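Local structure of vesicular integral-membrane protein VIP36 (Canis lupus familiaris, 2DUR) at residues Thr195-Pro200 and Ile244-Asn249; Phe60-Met66 and Thr201-Phe205; Val99-Asn105 and Gly136-Tyr140. The protein is a calcium-dependent lectin of the early secretory pathway that binds high-mannose glycans and takes part in transporting and sorting the glycoproteins that carry them. All coordinates share one frame. Residue numbers count along the deposited sequence, not the author numbering.

Interaction 1 of 3, residues Thr195-Pro200 and Ile244-Asn249; sequences TGVRLP and IEPSVN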
loop_
_atom_site.group_PDB
_atom_site.type_symbol
_atom_site.label_atom_id
_atom_site.label_comp_id
_atom_site.label_asym_id
_atom_site.label_seq_id
_atom_site.Cartn_x
_atom_site.Cartn_y
_atom_site.Cartn_z
ATOM N N THR A 195 -10.911 11.908 -7.247
ATOM C CA THR A 195 -11.896 11.196 -8.039
ATOM C C THR A 195 -11.343 11.025 -9.462
ATOM O O THR A 195 -10.291 11.569 -9.790
ATOM C CB THR A 195 -13.241 11.966 -8.100
ATOM O OG1 THR A 195 -12.993 13.303 -8.560
ATOM C CG2 THR A 195 -13.893 11.993 -6.692
ATOM N N GLY A 196 -12.073 10.261 -10.260
ATOM C CA GLY A 196 -11.707 10.016 -11.660
ATOM C C GLY A 196 -10.665 8.937 -11.792
ATOM O O GLY A 196 -10.027 8.821 -12.834
ATOM N N VAL A 197 -10.480 8.144 -10.743
ATOM C CA VAL A 197 -9.493 7.062 -10.768
ATOM C C VAL A 197 -10.135 5.791 -11.332
ATOM O O VAL A 197 -11.107 5.292 -10.772
ATOM C CB VAL A 197 -8.913 6.818 -9.365
ATOM C CG1 VAL A 197 -8.042 5.567 -9.347
ATOM C CG2 VAL A 197 -8.154 8.053 -8.860
ATOM N N ARG A 198 -9.581 5.282 -12.443
ATOM C CA ARG A 198 -10.106 4.094 -13.133
ATOM C C ARG A 198 -9.183 2.910 -12.884
ATOM O O ARG A 198 -8.013 2.961 -13.242
ATOM C CB ARG A 198 -10.246 4.330 -14.652
ATOM C CG ARG A 198 -11.265 5.406 -15.031
ATOM C CD ARG A 198 -11.477 5.565 -16.568
ATOM N NE ARG A 198 -11.674 4.329 -17.350
ATOM C CZ ARG A 198 -12.791 3.608 -17.422
ATOM N NH1 ARG A 198 -13.875 3.938 -16.722
ATOM N NH2 ARG A 198 -12.824 2.529 -18.191
ATOM N N LEU A 199 -9.703 1.890 -12.211
ATOM C CA LEU A 199 -8.955 0.659 -11.938
ATOM C C LEU A 199 -9.822 -0.541 -12.244
ATOM O O LEU A 199 -11.035 -0.514 -11.961
ATOM C CB LEU A 199 -8.552 0.609 -10.460
ATOM C CG LEU A 199 -7.549 1.682 -9.995
ATOM C CD1 LEU A 199 -7.413 1.649 -8.470
ATOM C CD2 LEU A 199 -6.186 1.510 -10.639
ATOM N N PRO A 200 -9.225 -1.601 -12.828
ATOM C CA PRO A 200 -9.997 -2.825 -13.067
ATOM C C PRO A 200 -10.178 -3.680 -11.814
ATOM O O PRO A 200 -9.473 -3.493 -10.807
ATOM C CB PRO A 200 -9.117 -3.569 -14.072
ATOM C CG PRO A 200 -7.713 -3.172 -13.665
ATOM C CD PRO A 200 -7.829 -1.725 -13.317
ATOM N N ILE A 244 -10.735 -2.895 -17.625
ATOM C CA ILE A 244 -10.485 -1.455 -17.446
ATOM C C ILE A 244 -8.983 -1.199 -17.392
ATOM O O ILE A 244 -8.248 -1.880 -16.666
ATOM C CB ILE A 244 -11.190 -0.888 -16.176
ATOM C CG1 ILE A 244 -12.717 -1.028 -16.299
ATOM C CG2 ILE A 244 -10.774 0.582 -15.898
ATOM C CD1 ILE A 244 -13.455 -0.888 -14.970
ATOM N N GLU A 245 -8.515 -0.233 -18.174
ATOM C CA GLU A 245 -7.097 0.138 -18.154
ATOM C C GLU A 245 -6.872 1.129 -17.011
ATOM O O GLU A 245 -7.590 2.121 -16.911
ATOM C CB GLU A 245 -6.692 0.772 -19.481
ATOM C CG GLU A 245 -6.901 -0.153 -20.679
ATOM C CD GLU A 245 -5.958 -1.354 -20.668
ATOM O OE1 GLU A 245 -4.766 -1.176 -20.343
ATOM O OE2 GLU A 245 -6.415 -2.482 -20.985
ATOM N N PRO A 246 -5.859 0.881 -16.161
ATOM C CA PRO A 246 -5.591 1.833 -15.078
ATOM C C PRO A 246 -5.337 3.209 -15.661
ATOM O O PRO A 246 -4.498 3.373 -16.560
ATOM C CB PRO A 246 -4.326 1.266 -14.403
ATOM C CG PRO A 246 -4.367 -0.190 -14.719
ATOM C CD PRO A 246 -4.933 -0.270 -16.126
ATOM N N SER A 247 -6.064 4.214 -15.177
ATOM C CA SER A 247 -5.907 5.573 -15.700
ATOM C C SER A 247 -6.575 6.536 -14.746
ATOM O O SER A 247 -7.179 6.110 -13.748
ATOM C CB SER A 247 -6.524 5.718 -17.101
ATOM O OG SER A 247 -7.927 5.637 -17.022
ATOM N N VAL A 248 -6.433 7.826 -15.037
ATOM C CA VAL A 248 -7.085 8.862 -14.227
ATOM C C VAL A 248 -7.679 9.884 -15.182
ATOM O O VAL A 248 -7.004 10.324 -16.118
ATOM C CB VAL A 248 -6.113 9.553 -13.255
ATOM C CG1 VAL A 248 -6.863 10.598 -12.369
ATOM C CG2 VAL A 248 -5.405 8.501 -12.366
ATOM N N ASN A 249 -8.957 10.187 -14.984
ATOM C CA ASN A 249 -9.591 11.301 -15.695
ATOM C C ASN A 249 -9.396 12.568 -14.863
ATOM O O ASN A 249 -9.539 12.526 -13.633
ATOM C CB ASN A 249 -11.083 11.045 -15.878
ATOM C CG ASN A 249 -11.367 9.791 -16.670
ATOM O OD1 ASN A 249 -10.627 9.465 -17.601
ATOM N ND2 ASN A 249 -12.434 9.073 -16.298
HETATM O O HOH W 1 -8.583 13.279 -11.098
HETATM O O HOH W 2 -10.459 1.150 -20.166
HETATM O O HOH W 3 -9.230 3.688 -18.250
#
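Two prolines and the aliphatic side chains beside them form the apolar centre. Pro200 CD lies 4.0 Å from Pro246 CG, Pro200 CB lies 4.0 Å from Ile244 CB, and Leu199 CD2 reaches Pro246 CB at 4.2 Å. On the same face as Val197, Val248 meets it more loosely, CG2 to CG2 at 4.5 Å; Pro246 and Val248 also rest on Val133 of the other sheet, so these two face the sandwich interior. The backbones run antiparallel. Arg198 and Ser247 form a hydrogen-bonded pair, with Arg198 N to Ser247 O at 2.9 Å and Ser247 N to Arg198 O at 3.0 Å, and Asn249 N adds a bond to Gly196 O at 2.8 Å. Glycine suits position 196: its phi is positive, and a CB would run into Asn249 O. A CA-H...O contact runs from Pro246 CA to Arg198 O at 3.2 Å. On the other face the long Arg198 side chain extends between Asn249 and Ile244, with Arg198 CD 3.6 Å from Asn249 ND2 and Ile244 CG2 over one guanidinium face. A water accepts from Arg198 NE (2.7 Å), donates to Glu245 O (2.6 Å) and lies 2.6 Å from Ser247 OG. Thus 247-248 is an edge strand added to the eight-stranded sheet, held by backbone bonds, apolar on the Val197/Val248 face and water-bridged on the Arg198/Ser247 face.

Interaction 2 of 3, residues Phe60-Met66 and Thr201-Phe205; sequences FLKDWEM and TGYYF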
loop_
_atom_site.group_PDB
_atom_site.type_symbol
_atom_site.label_atom_id
_atom_site.label_comp_id
_atom_site.label_asym_id
_atom_site.label_seq_id
_atom_site.Cartn_x
_atom_site.Cartn_y
_atom_site.Cartn_z
ATOM N N PHE A 60 -11.980 -9.287 -6.937
ATOM C CA PHE A 60 -12.997 -8.915 -7.934
ATOM C C PHE A 60 -14.066 -7.974 -7.372
ATOM O O PHE A 60 -15.069 -7.712 -8.039
ATOM C CB PHE A 60 -13.607 -10.152 -8.615
ATOM C CG PHE A 60 -12.633 -10.902 -9.476
ATOM C CD1 PHE A 60 -11.889 -11.964 -8.946
ATOM C CD2 PHE A 60 -12.437 -10.543 -10.801
ATOM C CE1 PHE A 60 -10.980 -12.653 -9.720
ATOM C CE2 PHE A 60 -11.514 -11.251 -11.607
ATOM C CZ PHE A 60 -10.790 -12.308 -11.045
ATOM N N LEU A 61 -13.834 -7.446 -6.174
ATOM C CA LEU A 61 -14.716 -6.423 -5.590
ATOM C C LEU A 61 -14.558 -5.098 -6.333
ATOM O O LEU A 61 -13.443 -4.635 -6.528
ATOM C CB LEU A 61 -14.392 -6.182 -4.121
ATOM C CG LEU A 61 -14.531 -7.377 -3.163
ATOM C CD1 LEU A 61 -14.150 -6.943 -1.792
ATOM C CD2 LEU A 61 -15.950 -7.931 -3.176
ATOM N N LYS A 62 -15.678 -4.483 -6.726
ATOM C CA LYS A 62 -15.626 -3.152 -7.327
ATOM C C LYS A 62 -15.479 -2.049 -6.289
ATOM O O LYS A 62 -14.906 -0.991 -6.564
ATOM C CB LYS A 62 -16.885 -2.892 -8.154
ATOM C CG LYS A 62 -17.088 -3.839 -9.316
ATOM C CD LYS A 62 -18.449 -3.539 -9.952
ATOM C CE LYS A 62 -18.781 -4.511 -11.055
ATOM N NZ LYS A 62 -19.031 -5.881 -10.538
ATOM N N ASP A 63 -16.004 -2.271 -5.092
ATOM C CA ASP A 63 -16.000 -1.246 -4.056
ATOM C C ASP A 63 -15.445 -1.826 -2.766
ATOM O O ASP A 63 -16.020 -2.768 -2.196
ATOM C CB ASP A 63 -17.419 -0.704 -3.823
ATOM C CG ASP A 63 -18.116 -0.381 -5.117
ATOM O OD1 ASP A 63 -17.935 0.738 -5.617
ATOM O OD2 ASP A 63 -18.829 -1.270 -5.639
ATOM N N TRP A 64 -14.318 -1.278 -2.313
ATOM C CA TRP A 64 -13.620 -1.879 -1.183
ATOM C C TRP A 64 -12.900 -0.870 -0.317
ATOM O O TRP A 64 -12.662 0.285 -0.718
ATOM C CB TRP A 64 -12.657 -2.969 -1.663
ATOM C CG TRP A 64 -11.743 -2.572 -2.803
ATOM C CD1 TRP A 64 -11.916 -2.858 -4.118
ATOM C CD2 TRP A 64 -10.516 -1.827 -2.710
ATOM N NE1 TRP A 64 -10.876 -2.359 -4.863
ATOM C CE2 TRP A 64 -9.996 -1.725 -4.024
ATOM C CE3 TRP A 64 -9.798 -1.264 -1.650
ATOM C CZ2 TRP A 64 -8.790 -1.054 -4.308
ATOM C CZ3 TRP A 64 -8.599 -0.576 -1.926
ATOM C CH2 TRP A 64 -8.108 -0.496 -3.245
ATOM N N GLU A 65 -12.565 -1.301 0.896
ATOM C CA GLU A 65 -11.792 -0.454 1.773
ATOM C C GLU A 65 -10.827 -1.341 2.512
ATOM O O GLU A 65 -11.254 -2.307 3.162
ATOM C CB GLU A 65 -12.685 0.299 2.771
ATOM C CG GLU A 65 -11.920 1.274 3.654
ATOM C CD GLU A 65 -12.844 2.218 4.429
ATOM O OE1 GLU A 65 -12.675 2.364 5.656
ATOM O OE2 GLU A 65 -13.757 2.811 3.803
ATOM N N MET A 66 -9.537 -1.034 2.372
ATOM C CA MET A 66 -8.465 -1.784 3.052
ATOM C C MET A 66 -7.954 -1.019 4.269
ATOM O O MET A 66 -7.606 0.155 4.184
ATOM C CB MET A 66 -7.289 -2.019 2.074
ATOM C CG MET A 66 -6.112 -2.802 2.711
ATOM S SD MET A 66 -6.502 -4.553 2.936
ATOM C CE MET A 66 -6.042 -5.259 1.354
ATOM N N THR A 201 -11.113 -4.619 -11.888
ATOM C CA THR A 201 -11.175 -5.713 -10.923
ATOM C C THR A 201 -10.153 -6.760 -11.384
ATOM O O THR A 201 -9.673 -6.687 -12.525
ATOM C CB THR A 201 -12.560 -6.363 -10.932
ATOM O OG1 THR A 201 -12.942 -6.626 -12.288
ATOM C CG2 THR A 201 -13.606 -5.460 -10.243
ATOM N N GLY A 202 -9.846 -7.734 -10.521
ATOM C CA GLY A 202 -8.962 -8.839 -10.879
ATOM C C GLY A 202 -7.482 -8.598 -10.568
ATOM O O GLY A 202 -6.619 -9.380 -10.987
ATOM N N TYR A 203 -7.181 -7.509 -9.867
ATOM C CA TYR A 203 -5.795 -7.222 -9.474
ATOM C C TYR A 203 -5.497 -7.812 -8.081
ATOM O O TYR A 203 -6.413 -8.271 -7.382
ATOM C CB TYR A 203 -5.545 -5.703 -9.513
ATOM C CG TYR A 203 -5.194 -5.131 -10.883
ATOM C CD1 TYR A 203 -5.321 -5.883 -12.043
ATOM C CD2 TYR A 203 -4.738 -3.794 -11.000
ATOM C CE1 TYR A 203 -4.983 -5.343 -13.303
ATOM C CE2 TYR A 203 -4.423 -3.239 -12.237
ATOM C CZ TYR A 203 -4.522 -4.018 -13.386
ATOM O OH TYR A 203 -4.201 -3.456 -14.597
ATOM N N TYR A 204 -4.220 -7.796 -7.681
ATOM C CA TYR A 204 -3.764 -8.379 -6.415
ATOM C C TYR A 204 -3.401 -7.352 -5.372
ATOM O O TYR A 204 -2.719 -6.369 -5.679
ATOM C CB TYR A 204 -2.502 -9.252 -6.665
ATOM C CG TYR A 204 -2.763 -10.434 -7.533
ATOM C CD1 TYR A 204 -2.560 -10.364 -8.904
ATOM C CD2 TYR A 204 -3.209 -11.650 -6.979
ATOM C CE1 TYR A 204 -2.814 -11.456 -9.718
ATOM C CE2 TYR A 204 -3.471 -12.740 -7.788
ATOM C CZ TYR A 204 -3.266 -12.637 -9.161
ATOM O OH TYR A 204 -3.510 -13.716 -9.984
ATOM N N PHE A 205 -3.824 -7.568 -4.125
ATOM C CA PHE A 205 -3.311 -6.753 -3.039
ATOM C C PHE A 205 -1.938 -7.253 -2.614
ATOM O O PHE A 205 -1.692 -8.457 -2.533
ATOM C CB PHE A 205 -4.250 -6.750 -1.828
ATOM C CG PHE A 205 -5.508 -5.968 -2.078
ATOM C CD1 PHE A 205 -5.451 -4.587 -2.091
ATOM C CD2 PHE A 205 -6.720 -6.620 -2.332
ATOM C CE1 PHE A 205 -6.588 -3.828 -2.327
ATOM C CE2 PHE A 205 -7.886 -5.862 -2.576
ATOM C CZ PHE A 205 -7.801 -4.471 -2.571
#
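No hydrogen bond joins these two segments; aromatic and apolar contacts do the work. The edge-to-face pair comes first: the edge of Phe205 points at the face of the Trp64 six-membered ring, with centroids 4.9 Å apart, planes at 89° and Trp64 CH2 3.8 Å from Phe205 CE1. Two CH-pi contacts follow. Met66 CE sits over the face of Phe205, 3.7 Å from the ring centroid, and its SD, 5.3 Å from that centroid, makes this a Met-aromatic contact as well; the flexible, polarisable thioether is well suited to following a ring. Farther out, Gly202 CA lies 3.9 Å from the centroid of Phe60, over its face. Glycine fits here because a CB would be tight against Phe60 CE2 and would jam against the preceding carbonyl. The remaining contacts are van der Waals: Thr201 CG2 packs 3.5 Å from Phe60 O and 4.0 Å from Lys62 CG. Trp64 and Met66 lie on strand 64-73 of one sheet and Phe205 on strand 204-211 of the other, with Tyr89 and Leu225 extending the cluster. The chemistry of these three is that of a beta-sandwich core, where facing sheets cohere through nonpolar side chains; Phe60, Thr201 and Gly202 join loops at its margin.

Interaction 3 of 3, residues Val99-Asn105 and Gly136-Tyr140; sequences VFGSKDN and GSLSY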
loop_
_atom_site.group_PDB
_atom_site.type_symbol
_atom_site.label_atom_id
_atom_site.label_comp_id
_atom_site.label_asym_id
_atom_site.label_seq_id
_atom_site.Cartn_x
_atom_site.Cartn_y
_atom_site.Cartn_z
ATOM N N VAL A 99 11.006 -0.183 -6.313
ATOM C CA VAL A 99 9.926 0.658 -5.803
ATOM C C VAL A 99 9.479 0.114 -4.435
ATOM O O VAL A 99 8.608 -0.751 -4.353
ATOM C CB VAL A 99 8.748 0.784 -6.781
ATOM C CG1 VAL A 99 7.814 1.859 -6.279
ATOM C CG2 VAL A 99 9.240 1.176 -8.184
ATOM N N PHE A 100 10.137 0.601 -3.391
ATOM C CA PHE A 100 9.951 0.041 -2.038
ATOM C C PHE A 100 9.889 -1.479 -2.056
ATOM O O PHE A 100 9.055 -2.091 -1.376
ATOM C CB PHE A 100 8.693 0.657 -1.402
ATOM C CG PHE A 100 8.729 2.144 -1.384
ATOM C CD1 PHE A 100 9.455 2.830 -0.411
ATOM C CD2 PHE A 100 8.105 2.884 -2.401
ATOM C CE1 PHE A 100 9.527 4.222 -0.398
ATOM C CE2 PHE A 100 8.178 4.276 -2.401
ATOM C CZ PHE A 100 8.875 4.961 -1.410
ATOM N N GLY A 101 10.800 -2.103 -2.793
ATOM C CA GLY A 101 10.882 -3.553 -2.794
ATOM C C GLY A 101 10.190 -4.290 -3.903
ATOM O O GLY A 101 10.449 -5.480 -4.069
ATOM N N SER A 102 9.331 -3.614 -4.693
ATOM C CA SER A 102 8.557 -4.246 -5.749
ATOM C C SER A 102 8.856 -3.616 -7.138
ATOM O O SER A 102 9.546 -2.591 -7.223
ATOM C CB SER A 102 7.061 -4.102 -5.433
ATOM O OG SER A 102 6.244 -4.843 -6.322
ATOM N N LYS A 103 8.318 -4.222 -8.186
ATOM C CA LYS A 103 8.659 -3.842 -9.574
ATOM C C LYS A 103 8.222 -2.432 -9.923
ATOM O O LYS A 103 7.198 -1.932 -9.439
ATOM C CB LYS A 103 8.076 -4.844 -10.595
ATOM C CG LYS A 103 6.583 -4.751 -10.800
ATOM C CD LYS A 103 5.989 -5.831 -11.747
ATOM C CE LYS A 103 6.542 -5.737 -13.168
ATOM N NZ LYS A 103 6.120 -4.541 -13.942
ATOM N N ASP A 104 9.027 -1.794 -10.764
ATOM C CA ASP A 104 8.672 -0.518 -11.373
ATOM C C ASP A 104 7.783 -0.807 -12.585
ATOM O O ASP A 104 7.527 -1.992 -12.912
ATOM C CB ASP A 104 9.953 0.185 -11.806
ATOM C CG ASP A 104 9.807 1.694 -11.916
ATOM O OD1 ASP A 104 8.688 2.231 -11.730
ATOM O OD2 ASP A 104 10.848 2.356 -12.172
ATOM N N ASN A 105 7.277 0.244 -13.246
ATOM C CA ASN A 105 6.507 0.069 -14.496
ATOM C C ASN A 105 5.352 -0.899 -14.264
ATOM O O ASN A 105 5.031 -1.776 -15.090
ATOM C CB ASN A 105 7.423 -0.462 -15.620
ATOM C CG ASN A 105 8.465 0.540 -16.026
ATOM O OD1 ASN A 105 9.625 0.458 -15.589
ATOM N ND2 ASN A 105 8.066 1.511 -16.840
ATOM N N GLY A 136 1.808 0.730 -16.834
ATOM C CA GLY A 136 3.019 0.087 -17.326
ATOM C C GLY A 136 4.067 1.042 -17.845
ATOM O O GLY A 136 5.244 0.688 -17.852
ATOM N N SER A 137 3.675 2.248 -18.259
ATOM C CA SER A 137 4.600 3.188 -18.906
ATOM C C SER A 137 5.430 4.025 -17.932
ATOM O O SER A 137 6.516 4.506 -18.262
ATOM C CB SER A 137 3.838 4.115 -19.880
ATOM O OG SER A 137 3.232 3.378 -20.939
ATOM N N LEU A 138 4.918 4.229 -16.717
ATOM C CA LEU A 138 5.568 5.161 -15.814
ATOM C C LEU A 138 6.616 4.491 -14.929
ATOM O O LEU A 138 6.440 3.359 -14.449
ATOM C CB LEU A 138 4.507 5.848 -14.915
ATOM C CG LEU A 138 3.322 6.444 -15.699
ATOM C CD1 LEU A 138 2.416 7.141 -14.685
ATOM C CD2 LEU A 138 3.804 7.430 -16.749
ATOM N N SER A 139 7.689 5.221 -14.674
ATOM C CA SER A 139 8.698 4.791 -13.751
ATOM C C SER A 139 8.624 5.711 -12.521
ATOM O O SER A 139 8.550 6.933 -12.651
ATOM C CB SER A 139 10.093 4.904 -14.385
ATOM O OG SER A 139 11.107 4.707 -13.409
ATOM N N TYR A 140 8.671 5.113 -11.335
ATOM C CA TYR A 140 8.775 5.876 -10.105
ATOM C C TYR A 140 10.212 6.356 -9.972
ATOM O O TYR A 140 11.136 5.536 -9.896
ATOM C CB TYR A 140 8.389 4.974 -8.936
ATOM C CG TYR A 140 8.626 5.583 -7.580
ATOM C CD1 TYR A 140 7.723 6.526 -7.055
ATOM C CD2 TYR A 140 9.724 5.191 -6.806
ATOM C CE1 TYR A 140 7.918 7.069 -5.801
ATOM C CE2 TYR A 140 9.938 5.732 -5.545
ATOM C CZ TYR A 140 9.037 6.665 -5.051
ATOM O OH TYR A 140 9.208 7.237 -3.817
HETATM O O HOH W 4 12.165 3.064 -9.698
HETATM O O HOH W 5 9.592 3.867 -17.951
#
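Asp104 is the main polar anchor, its carboxylate taking a bond on each oxygen: Ser139 OG donates to Asp104 OD2 at 2.7 Å, and Tyr140 N donates to Asp104 OD1 at 2.9 Å. Aspartate suits the place, being short enough to meet a hydroxyl and a backbone amide on successive residues. Next along, Asn105 ND2 donates to Gly136 O at 3.1 Å, and a water accepting from Asn105 ND2 (3.0 Å) donates to Ser137 O (3.2 Å). Another water donates to Asp104 OD2 (2.9 Å) and to Tyr140 O (2.7 Å). The backbones also meet by CA-H...O contacts, Asn105 CA to Leu138 O at 3.3 Å and Gly136 CA to Asn105 O at 3.5 Å; Gly136 tolerates a positive phi at which a CB would jam against the preceding carbonyl. Beyond this edge comes the packing. Tyr140 CD2 touches Val99 CG1 at 3.9 Å, and Tyr140 CZ lies 3.7 Å from Phe100 CE2, Val99 and Phe100 being brought in by a type I' turn whose third residue is Gly101. Tyr140 also touches Asp114, a calcium ligand, and His142 of the carbohydrate site lies nearby. Polar anchoring and the buried packing of Tyr140 on Phe100 and Val99 thus fix the two loops together beside the calcium and mannose site.

Overall arrangement
From the N terminus, Phe60-Met66 comes first and meets Thr201-Phe205 only much later in the chain, so interaction 2 closes a long loop of 134 residues. Nested inside it, interaction 3 closes a 30-residue excursion containing strands 109-114 and 128-135. Interaction 1 opens at Thr195-Pro200, before interaction 2 has closed, and ends at Ile244-Asn249, so these two cross; they touch where Pro246 CG meets Tyr203 OH at 3.3 Å, while interaction 3 stands apart from both. Interaction 1 adds the edge strand to the eight-stranded sheet, interaction 2 joins the two sheets, and interaction 3 ties loops of the seven-stranded sheet near the calcium. All three belong to the L-type lectin beta sandwich of the lumenal domain.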